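Local coordinates for uncharacterized protein (Deinococcus radiodurans, PDB 3GG7) that binds manganese and, as a member of the TatD-type metallo-dependent hydrolases, probably cleaves ester bonds, at residues A[57-61]-A[62-66]; A[75-78]-A[79-82]; A[99-102]-A[103-106]; A[107-110]-A[111-115]. All coordinates share one frame; numbering follows the deposited sequence. Where two conformers were deposited one is given.

All four contacts are local and belong to one TatD-type domain with a TIM-barrel-type fold. They come in numerical order: contact 1 in the loop after strand 53-55, contact 2 at the end of helix 72-77, contacts 3 and 4 on helix 99-115. Contact 1 sits beside the metal site, its centre about 9 Å from that of contact 3 and 15 Å from that of contact 4; Phe59 touches both Val105 and Ile109. Contact 2, centred about 12 Å from the centre of contact 4, meets it through Asp75 and Leu78 against Arg112. Leu57 packs on contact 2, and helix 99-115 backs the loop beside the metal site at one end and contact 2 at the other.

Contact 1 (A[57-61]-A[62-66]); sequences LGFHP and EVVSE
Glu62 opens the turn that follows His60, in the loop after strand 53-55 beside the metal site of this TatD-family, TIM-barrel metalloprotein. Its backbone N donates to ND1 of His60 at 3.0 Å, with an N-H...N angle of 165° and only 1° out of the imidazole plane, so the ring is met squarely at its edge. CG anti to the backbone N (chi1 -169°) sets the ring beside its own carbonyl carbon, where ND1 faces the N-H of Glu62; CB of Glu62 also lies 3.5 Å from ND1. The same ring touches Glu86, a manganese ligand, and His124, a predicted second-metal ligand, which makes His60 a likely second-shell residue. An alanine here would leave the Glu62 N-H without its ring acceptor and probably free the loop beside Glu86 to shift. Val63 follows, its N bonded to the carbonyl O of His60 at 2.9 Å and approaching from above the carbonyl plane, while CG2 rests 3.5 Å from that same oxygen. Val64 meets Phe59, whose ring packs on Val105 and whose CB meets Ile109 of helix 99-115. CG1 of Val64 lies over one face of that ring, offset toward the rim, 4.1 Å from CD1 of Phe59.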
loop_
_atom_site.group_PDB
_atom_site.type_symbol
_atom_site.label_atom_id
_atom_site.label_comp_id
_atom_site.label_asym_id
_atom_site.label_seq_id
_atom_site.Cartn_x
_atom_site.Cartn_y
_atom_site.Cartn_z
ATOM N N LEU A 57 -5.524 5.372 6.737
ATOM C CA LEU A 57 -4.990 6.343 7.671
ATOM C C LEU A 57 -3.491 6.072 7.779
ATOM O O LEU A 57 -3.063 4.991 8.207
ATOM C CB LEU A 57 -5.670 6.190 9.023
ATOM C CG LEU A 57 -5.174 7.107 10.112
ATOM C CD1 LEU A 57 -5.602 8.522 9.832
ATOM C CD2 LEU A 57 -5.793 6.624 11.451
ATOM N N GLY A 58 -2.676 7.057 7.403
ATOM C CA GLY A 58 -1.244 6.838 7.232
ATOM C C GLY A 58 -0.360 7.865 7.894
ATOM O O GLY A 58 -0.828 8.837 8.504
ATOM N N PHE A 59 0.941 7.609 7.790
ATOM C CA PHE A 59 1.978 8.566 8.173
ATOM C C PHE A 59 3.251 8.123 7.444
ATOM O O PHE A 59 3.899 7.151 7.813
ATOM C CB PHE A 59 2.213 8.559 9.675
ATOM C CG PHE A 59 2.721 9.859 10.231
ATOM C CD1 PHE A 59 3.358 10.811 9.439
ATOM C CD2 PHE A 59 2.592 10.114 11.560
ATOM C CE1 PHE A 59 3.823 12.003 9.996
ATOM C CE2 PHE A 59 3.039 11.312 12.111
ATOM C CZ PHE A 59 3.661 12.247 11.324
ATOM N N HIS A 60 3.518 8.776 6.336
ATOM C CA HIS A 60 4.542 8.326 5.381
ATOM C C HIS A 60 5.925 8.611 5.957
ATOM O O HIS A 60 6.173 9.696 6.500
ATOM C CB HIS A 60 4.322 9.080 4.079
ATOM C CG HIS A 60 5.102 8.558 2.919
ATOM N ND1 HIS A 60 6.480 8.625 2.865
ATOM C CD2 HIS A 60 4.699 8.014 1.746
ATOM C CE1 HIS A 60 6.890 8.140 1.703
ATOM N NE2 HIS A 60 5.831 7.746 1.012
ATOM N N PRO A 61 6.848 7.665 5.833
ATOM C CA PRO A 61 8.158 7.879 6.462
ATOM C C PRO A 61 8.879 9.142 5.990
ATOM O O PRO A 61 9.662 9.712 6.742
ATOM C CB PRO A 61 8.936 6.600 6.119
ATOM C CG PRO A 61 8.159 5.933 5.062
ATOM C CD PRO A 61 6.737 6.318 5.251
ATOM N N GLU A 62 8.602 9.590 4.771
ATOM C CA GLU A 62 9.275 10.767 4.246
ATOM C C GLU A 62 8.834 12.061 4.917
ATOM O O GLU A 62 9.522 13.076 4.776
ATOM C CB GLU A 62 9.106 10.904 2.733
ATOM C CG GLU A 62 9.912 12.082 2.192
ATOM C CD GLU A 62 9.781 12.307 0.724
ATOM O OE1 GLU A 62 9.377 11.372 -0.003
ATOM O OE2 GLU A 62 10.102 13.442 0.311
ATOM N N VAL A 63 7.720 12.056 5.650
ATOM C CA VAL A 63 7.230 13.299 6.256
ATOM C C VAL A 63 7.159 13.288 7.784
ATOM O O VAL A 63 6.651 14.219 8.392
ATOM C CB VAL A 63 5.888 13.766 5.625
ATOM C CG1 VAL A 63 6.025 13.876 4.117
ATOM C CG2 VAL A 63 4.727 12.822 5.980
ATOM N N VAL A 64 7.704 12.249 8.407
ATOM C CA VAL A 64 7.635 12.132 9.860
ATOM C C VAL A 64 8.321 13.231 10.640
ATOM O O VAL A 64 7.870 13.521 11.752
ATOM C CB VAL A 64 8.169 10.751 10.366
ATOM C CG1 VAL A 64 7.295 9.658 9.846
ATOM C CG2 VAL A 64 9.615 10.586 9.997
ATOM N N SER A 65 9.376 13.836 10.095
ATOM C CA SER A 65 10.058 14.949 10.759
ATOM C C SER A 65 9.261 16.223 10.554
ATOM O O SER A 65 8.885 16.912 11.509
ATOM C CB SER A 65 11.481 15.141 10.211
ATOM O OG SER A 65 12.148 16.215 10.866
ATOM N N GLU A 66 8.974 16.529 9.304
ATOM C CA GLU A 66 8.341 17.811 9.020
ATOM C C GLU A 66 6.916 17.900 9.547
ATOM O O GLU A 66 6.470 18.982 9.895
ATOM C CB GLU A 66 8.393 18.143 7.532
ATOM C CG GLU A 66 7.559 17.255 6.635
ATOM C CD GLU A 66 8.063 17.250 5.200
ATOM O OE1 GLU A 66 7.546 18.019 4.356
ATOM O OE2 GLU A 66 8.987 16.460 4.929
#

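Contact 2 (A[75-78]-A[79-82]). With SO4 (sulfate ion), chain C.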
loop_
_atom_site.group_PDB
_atom_site.type_symbol
_atom_site.label_atom_id
_atom_site.label_comp_id
_atom_site.label_asym_id
_atom_site.label_seq_id
_atom_site.Cartn_x
_atom_site.Cartn_y
_atom_site.Cartn_z
ATOM N N ASP A 75 -3.941 8.107 16.459
ATOM C CA ASP A 75 -4.799 7.381 17.392
ATOM C C ASP A 75 -6.231 7.916 17.399
ATOM O O ASP A 75 -7.177 7.126 17.519
ATOM C CB ASP A 75 -4.243 7.346 18.807
ATOM C CG ASP A 75 -4.996 6.339 19.702
ATOM O OD1 ASP A 75 -4.880 5.109 19.480
ATOM O OD2 ASP A 75 -5.744 6.784 20.605
ATOM N N ARG A 76 -6.394 9.234 17.216
ATOM C CA ARG A 76 -7.711 9.864 17.191
ATOM C C ARG A 76 -8.613 9.204 16.165
ATOM O O ARG A 76 -9.791 8.941 16.435
ATOM C CB ARG A 76 -7.617 11.372 16.921
ATOM C CG ARG A 76 -8.953 12.116 16.888
ATOM C CD ARG A 76 -8.736 13.611 16.789
ATOM N NE ARG A 76 -9.972 14.389 16.700
ATOM C CZ ARG A 76 -10.709 14.793 17.741
ATOM N NH1 ARG A 76 -10.366 14.451 18.980
ATOM N NH2 ARG A 76 -11.816 15.507 17.534
ATOM N N TYR A 77 -8.084 8.989 14.954
ATOM C CA TYR A 77 -8.895 8.554 13.830
ATOM C C TYR A 77 -8.883 7.067 13.552
ATOM O O TYR A 77 -9.712 6.600 12.781
ATOM C CB TYR A 77 -8.430 9.271 12.568
ATOM C CG TYR A 77 -8.586 10.783 12.571
ATOM C CD1 TYR A 77 -9.713 11.409 13.087
ATOM C CD2 TYR A 77 -7.605 11.569 12.027
ATOM C CE1 TYR A 77 -9.843 12.813 13.024
ATOM C CE2 TYR A 77 -7.716 12.939 11.943
ATOM C CZ TYR A 77 -8.844 13.560 12.454
ATOM O OH TYR A 77 -8.916 14.925 12.337
ATOM N N LEU A 78 -8.015 6.317 14.220
ATOM C CA LEU A 78 -7.912 4.884 13.990
ATOM C C LEU A 78 -9.238 4.120 14.073
ATOM O O LEU A 78 -9.459 3.226 13.283
ATOM C CB LEU A 78 -6.844 4.287 14.903
ATOM C CG LEU A 78 -6.209 2.934 14.602
ATOM C CD1 LEU A 78 -5.816 2.776 13.125
ATOM C CD2 LEU A 78 -5.034 2.781 15.551
ATOM N N PRO A 79 -10.157 4.506 14.981
ATOM C CA PRO A 79 -11.443 3.787 15.026
ATOM C C PRO A 79 -12.312 3.919 13.773
ATOM O O PRO A 79 -13.260 3.131 13.572
ATOM C CB PRO A 79 -12.147 4.432 16.220
ATOM C CG PRO A 79 -11.060 4.907 17.078
ATOM C CD PRO A 79 -10.022 5.436 16.107
ATOM N N GLU A 80 -12.005 4.888 12.918
ATOM C CA GLU A 80 -12.806 5.148 11.725
ATOM C C GLU A 80 -12.451 4.351 10.473
ATOM O O GLU A 80 -13.079 4.529 9.424
ATOM C CB GLU A 80 -12.749 6.634 11.392
ATOM C CG GLU A 80 -13.310 7.482 12.518
ATOM C CD GLU A 80 -13.270 8.954 12.229
ATOM O OE1 GLU A 80 -13.419 9.349 11.039
ATOM O OE2 GLU A 80 -13.073 9.727 13.195
ATOM N N THR A 81 -11.445 3.491 10.546
ATOM C CA THR A 81 -11.029 2.767 9.351
ATOM C C THR A 81 -10.421 1.428 9.674
ATOM O O THR A 81 -9.781 1.271 10.715
ATOM C CB THR A 81 -10.044 3.603 8.461
ATOM O OG1 THR A 81 -9.745 2.862 7.270
ATOM C CG2 THR A 81 -8.763 3.936 9.204
ATOM N N ARG A 82 -10.581 0.496 8.741
ATOM C CA ARG A 82 -9.920 -0.805 8.839
ATOM C C ARG A 82 -8.567 -0.815 8.136
ATOM O O ARG A 82 -7.845 -1.815 8.205
ATOM C CB ARG A 82 -10.841 -1.925 8.342
ATOM C CG ARG A 82 -11.086 -2.040 6.891
ATOM C CD ARG A 82 -12.256 -3.047 6.555
ATOM N NE ARG A 82 -13.573 -2.688 7.114
ATOM C CZ ARG A 82 -14.358 -3.480 7.866
ATOM N NH1 ARG A 82 -14.006 -4.728 8.183
ATOM N NH2 ARG A 82 -15.513 -3.028 8.329
HETATM S S SO4 C . -12.057 16.082 14.022
HETATM O O1 SO4 C . -12.603 14.766 14.319
HETATM O O2 SO4 C . -12.494 16.520 12.694
HETATM O O3 SO4 C . -12.543 17.058 15.012
HETATM O O4 SO4 C . -10.601 15.973 14.107
HETATM O O HOH W 1 -12.466 8.657 15.500
#
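The backbone bonds come first: Glu80 N donates to Tyr77 O at 2.9 Å, from well above the carbonyl plane, and Thr81 N reaches Leu78 O in a weak bond of 3.4 Å. These i to i+3 links follow the end of helix 72-77 as a 3-10 turn that leads the chain toward strand 83-88. Apolar packing is modest, with CB of Leu78 set 3.6 Å from CD of Pro79. The side chains of Tyr77 and Glu80 run side by side in the same direction, ring and carboxylate planes 72° apart, and OE2 comes obliquely to CD1 of the ring. One water closes a bridge, donating to both Arg76 O and Glu80 OE2; the other carboxylate oxygen, OE1, has its salt bridge with Arg41.

The remaining polar contacts gather on a sulfate, probably from the crystallisation liquor. Extended from CG to NE, Arg76 meets it with the edge of its guanidinium: NE donates to O4 of the sulfate at 3.1 Å and NH2 to O3 at 3.0 Å. Tyr77 OH gives a shorter bond of 2.7 Å to the same O4 that NE holds. A phenylalanine in place of Tyr77 would probably keep the ring's contact with Trp40 yet leave O4 without its hydroxyl donor. Since Arg41 NE also bonds the ion, two arginines and a phenol converge on it, consistent with a surface patch, away from the metal site, that is able to accept an anion, though no natural ligand is established.

Contact 3 (A[99-102]-A[103-106]); sequences WTQQ and FAVF
Two successive turns of helix 99-115, the helix of the beta-alpha-beta unit that joins strands 83-88 and 119-124, meet where Trp99 to Gln102 hand over to Phe103 to Phe106. Four consecutive i to i+4 bonds establish the regular alpha-helix. Phe103 N reaches Trp99 O at 2.9 Å; Ala104 N to Thr100 O, Val105 N to Gln101 O and Phe106 N to Gln102 O are each 3.0 Å, and all four bonds are nearly straight.

The side-chain part of the contact is carried by Gln101 and Val105. With CG anti to the backbone N (chi1 171°), Gln101 bends at chi2 (70°), and this brings its amide along the helix to the valine. CG2 of Val105 lies 3.7 Å from NE2 of Gln101 and 3.9 Å from CD of the same amide, the two side chains crossing at a slant. The methyl also sits 3.4 Å from the carbonyl O of Gln101, so it touches both the backbone and the amide of that residue. The polar work of NE2 is done elsewhere, in a hydrogen bond to Val64 O.

Gln102 points off the helix on another side: OE1 accepts from Asp90 N and NE2 bonds to Thr98 OG1, just before the helix starts, while its chain touches Pro61 and Val64. Phe103 and Phe106 both reach Cys135 of helix 129-138. A helix of this kind, tied to loops by its glutamines and packed on the next helix by its aromatics, belongs to the outer layer of a TIM barrel.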
loop_
_atom_site.group_PDB
_atom_site.type_symbol
_atom_site.label_atom_id
_atom_site.label_comp_id
_atom_site.label_asym_id
_atom_site.label_seq_id
_atom_site.Cartn_x
_atom_site.Cartn_y
_atom_site.Cartn_z
ATOM N N TRP A 99 15.989 8.746 10.735
ATOM C CA TRP A 99 15.759 7.336 11.004
ATOM C C TRP A 99 15.143 7.055 12.376
ATOM O O TRP A 99 14.164 6.305 12.478
ATOM C CB TRP A 99 17.053 6.513 10.829
ATOM C CG TRP A 99 16.795 5.074 11.080
ATOM C CD1 TRP A 99 17.090 4.361 12.207
ATOM C CD2 TRP A 99 16.106 4.169 10.207
ATOM N NE1 TRP A 99 16.652 3.071 12.080
ATOM C CE2 TRP A 99 16.042 2.926 10.866
ATOM C CE3 TRP A 99 15.542 4.286 8.934
ATOM C CZ2 TRP A 99 15.467 1.810 10.288
ATOM C CZ3 TRP A 99 14.966 3.167 8.361
ATOM C CH2 TRP A 99 14.934 1.954 9.030
ATOM N N THR A 100 15.709 7.623 13.449
ATOM C CA THR A 100 15.153 7.433 14.797
ATOM C C THR A 100 13.667 7.810 14.862
ATOM O O THR A 100 12.855 7.083 15.450
ATOM C CB THR A 100 15.939 8.230 15.869
ATOM O OG1 THR A 100 17.280 7.724 15.933
ATOM C CG2 THR A 100 15.289 8.084 17.249
ATOM N N GLN A 101 13.326 8.929 14.237
ATOM C CA GLN A 101 11.932 9.391 14.204
ATOM C C GLN A 101 11.063 8.464 13.347
ATOM O O GLN A 101 9.932 8.164 13.708
ATOM C CB GLN A 101 11.833 10.856 13.725
ATOM C CG GLN A 101 10.403 11.384 13.437
ATOM C CD GLN A 101 9.520 11.585 14.675
ATOM O OE1 GLN A 101 9.851 11.148 15.781
ATOM N NE2 GLN A 101 8.383 12.268 14.487
ATOM N N GLN A 102 11.581 8.010 12.204
ATOM C CA GLN A 102 10.822 7.043 11.400
ATOM C C GLN A 102 10.499 5.794 12.205
ATOM O O GLN A 102 9.386 5.292 12.218
ATOM C CB GLN A 102 11.623 6.590 10.192
ATOM C CG GLN A 102 11.778 7.573 9.080
ATOM C CD GLN A 102 12.374 6.892 7.871
ATOM O OE1 GLN A 102 11.891 5.821 7.482
ATOM N NE2 GLN A 102 13.451 7.448 7.319
ATOM N N PHE A 103 11.498 5.273 12.894
ATOM C CA PHE A 103 11.319 4.045 13.661
ATOM C C PHE A 103 10.311 4.256 14.799
ATOM O O PHE A 103 9.400 3.468 15.001
ATOM C CB PHE A 103 12.690 3.583 14.176
ATOM C CG PHE A 103 12.649 2.340 15.006
ATOM C CD1 PHE A 103 13.001 1.115 14.460
ATOM C CD2 PHE A 103 12.310 2.402 16.349
ATOM C CE1 PHE A 103 12.989 -0.039 15.236
ATOM C CE2 PHE A 103 12.284 1.247 17.139
ATOM C CZ PHE A 103 12.623 0.033 16.579
ATOM N N ALA A 104 10.458 5.362 15.528
ATOM C CA ALA A 104 9.551 5.699 16.598
ATOM C C ALA A 104 8.099 5.759 16.135
ATOM O O ALA A 104 7.208 5.188 16.772
ATOM C CB ALA A 104 9.953 7.016 17.230
ATOM N N VAL A 105 7.865 6.463 15.024
ATOM C CA VAL A 105 6.521 6.592 14.502
ATOM C C VAL A 105 5.941 5.248 14.046
ATOM O O VAL A 105 4.788 4.921 14.332
ATOM C CB VAL A 105 6.473 7.622 13.328
ATOM C CG1 VAL A 105 5.171 7.532 12.560
ATOM C CG2 VAL A 105 6.662 9.030 13.867
ATOM N N PHE A 106 6.712 4.486 13.279
ATOM C CA PHE A 106 6.217 3.211 12.790
ATOM C C PHE A 106 5.916 2.242 13.942
ATOM O O PHE A 106 4.901 1.542 13.949
ATOM C CB PHE A 106 7.236 2.589 11.813
ATOM C CG PHE A 106 6.738 1.384 11.082
ATOM C CD1 PHE A 106 5.453 1.305 10.557
ATOM C CD2 PHE A 106 7.590 0.308 10.888
ATOM C CE1 PHE A 106 5.046 0.162 9.859
ATOM C CE2 PHE A 106 7.189 -0.830 10.220
ATOM C CZ PHE A 106 5.939 -0.920 9.700
#

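Contact 4 (A[107-110]-A[111-115])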
loop_
_atom_site.group_PDB
_atom_site.type_symbol
_atom_site.label_atom_id
_atom_site.label_comp_id
_atom_site.label_asym_id
_atom_site.label_seq_id
_atom_site.Cartn_x
_atom_site.Cartn_y
_atom_site.Cartn_z
ATOM N N GLN A 107 6.798 2.216 14.932
ATOM C CA GLN A 107 6.564 1.342 16.095
ATOM C C GLN A 107 5.296 1.770 16.823
ATOM O O GLN A 107 4.465 0.928 17.210
ATOM C CB GLN A 107 7.750 1.404 17.036
ATOM C CG GLN A 107 7.511 0.759 18.375
ATOM C CD GLN A 107 8.763 0.776 19.209
ATOM O OE1 GLN A 107 9.086 1.785 19.845
ATOM N NE2 GLN A 107 9.486 -0.335 19.198
ATOM N N HIS A 108 5.116 3.086 16.986
ATOM C CA HIS A 108 3.897 3.650 17.599
ATOM C C HIS A 108 2.658 3.192 16.823
ATOM O O HIS A 108 1.662 2.748 17.406
ATOM C CB HIS A 108 3.966 5.186 17.653
ATOM C CG HIS A 108 2.686 5.854 18.057
ATOM N ND1 HIS A 108 2.402 6.212 19.365
ATOM C CD2 HIS A 108 1.636 6.273 17.318
ATOM C CE1 HIS A 108 1.224 6.809 19.408
ATOM N NE2 HIS A 108 0.734 6.853 18.181
ATOM N N ILE A 109 2.738 3.295 15.494
ATOM C CA ILE A 109 1.625 2.957 14.640
ATOM C C ILE A 109 1.268 1.481 14.803
ATOM O O ILE A 109 0.108 1.153 14.965
ATOM C CB ILE A 109 1.902 3.345 13.180
ATOM C CG1 ILE A 109 1.674 4.870 13.034
ATOM C CG2 ILE A 109 1.006 2.568 12.239
ATOM C CD1 ILE A 109 2.056 5.476 11.704
ATOM N N LEU A 110 2.264 0.605 14.781
ATOM C CA LEU A 110 2.005 -0.825 14.909
ATOM C C LEU A 110 1.387 -1.151 16.262
ATOM O O LEU A 110 0.429 -1.909 16.329
ATOM C CB LEU A 110 3.283 -1.623 14.684
ATOM C CG LEU A 110 3.885 -1.539 13.288
ATOM C CD1 LEU A 110 5.145 -2.370 13.207
ATOM C CD2 LEU A 110 2.894 -2.014 12.205
ATOM N N ARG A 111 1.883 -0.518 17.311
ATOM C CA ARG A 111 1.328 -0.738 18.638
ATOM C C ARG A 111 -0.132 -0.266 18.748
ATOM O O ARG A 111 -0.972 -0.985 19.302
ATOM C CB ARG A 111 2.216 -0.093 19.695
ATOM C CG ARG A 111 3.571 -0.776 19.834
ATOM C CD ARG A 111 4.158 -0.544 21.214
ATOM N NE ARG A 111 5.616 -0.666 21.258
ATOM C CZ ARG A 111 6.311 -1.797 21.095
ATOM N NH1 ARG A 111 5.710 -2.963 20.835
ATOM N NH2 ARG A 111 7.640 -1.760 21.183
ATOM N N ARG A 112 -0.451 0.903 18.177
ATOM C CA ARG A 112 -1.825 1.413 18.206
ATOM C C ARG A 112 -2.732 0.521 17.379
ATOM O O ARG A 112 -3.870 0.253 17.771
ATOM C CB ARG A 112 -1.908 2.852 17.711
ATOM C CG ARG A 112 -1.057 3.838 18.510
ATOM C CD ARG A 112 -1.564 4.055 19.930
ATOM N NE ARG A 112 -1.201 2.974 20.848
ATOM C CZ ARG A 112 0.012 2.768 21.371
ATOM N NH1 ARG A 112 0.200 1.744 22.201
ATOM N NH2 ARG A 112 1.043 3.556 21.073
ATOM N N CYS A 113 -2.228 -0.001 16.256
ATOM C CA CYS A 113 -3.005 -0.951 15.462
ATOM C C CYS A 113 -3.340 -2.178 16.312
ATOM O O CYS A 113 -4.478 -2.609 16.351
ATOM C CB CYS A 113 -2.275 -1.381 14.211
ATOM S SG CYS A 113 -2.247 -0.076 12.929
ATOM N N GLU A 114 -2.350 -2.696 17.028
ATOM C CA GLU A 114 -2.596 -3.846 17.918
ATOM C C GLU A 114 -3.663 -3.510 18.965
ATOM O O GLU A 114 -4.606 -4.305 19.183
ATOM C CB GLU A 114 -1.306 -4.305 18.591
ATOM C CG GLU A 114 -1.520 -5.504 19.496
ATOM C CD GLU A 114 -0.259 -6.025 20.136
ATOM O OE1 GLU A 114 0.851 -5.895 19.550
ATOM O OE2 GLU A 114 -0.397 -6.608 21.235
ATOM N N ASP A 115 -3.550 -2.319 19.555
ATOM C CA ASP A 115 -4.448 -1.892 20.629
ATOM C C ASP A 115 -5.901 -1.779 20.154
ATOM O O ASP A 115 -6.829 -1.941 20.943
ATOM C CB ASP A 115 -4.014 -0.534 21.199
ATOM C CG ASP A 115 -2.781 -0.610 22.057
ATOM O OD1 ASP A 115 -2.423 -1.708 22.519
ATOM O OD2 ASP A 115 -2.166 0.464 22.278
#
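His108 and Arg112 are brought together by different chi1 settings: the histidine has CG anti to its backbone N (171°), whereas the arginine has CG anti to its carbonyl carbon and then folds at chi2 and chi3. On this final part of helix 99-115, in a beta-alpha-beta unit of the TIM-barrel fold, the result is a CH-pi contact, CG of Arg112 standing 3.8 Å from the His108 ring centroid and over its face. The two side chains cross at about a right angle, and the guanidinium turns its edge toward ND1. One residue earlier, Gln107 and Arg111 run alongside each other in the same direction. CG of Gln107 lies over a face of the Arg111 guanidinium, 3.7 Å from NE. Four i to i+4 backbone bonds, from Arg111 N to Gln107 O through Glu114 N to Leu110 O, hold these spacings. On the buried side, Ile109 CG2 meets Cys113 SG at 4.2 Å, and both residues reach Val84 of strand 83-88. The folded Arg112 also makes a salt bridge with Asp115: NE at 3.0 Å and NH1 at 2.7 Å grip the single oxygen OD2 from the same face of the carboxylate, NE on its anti side and NH1 on its syn side.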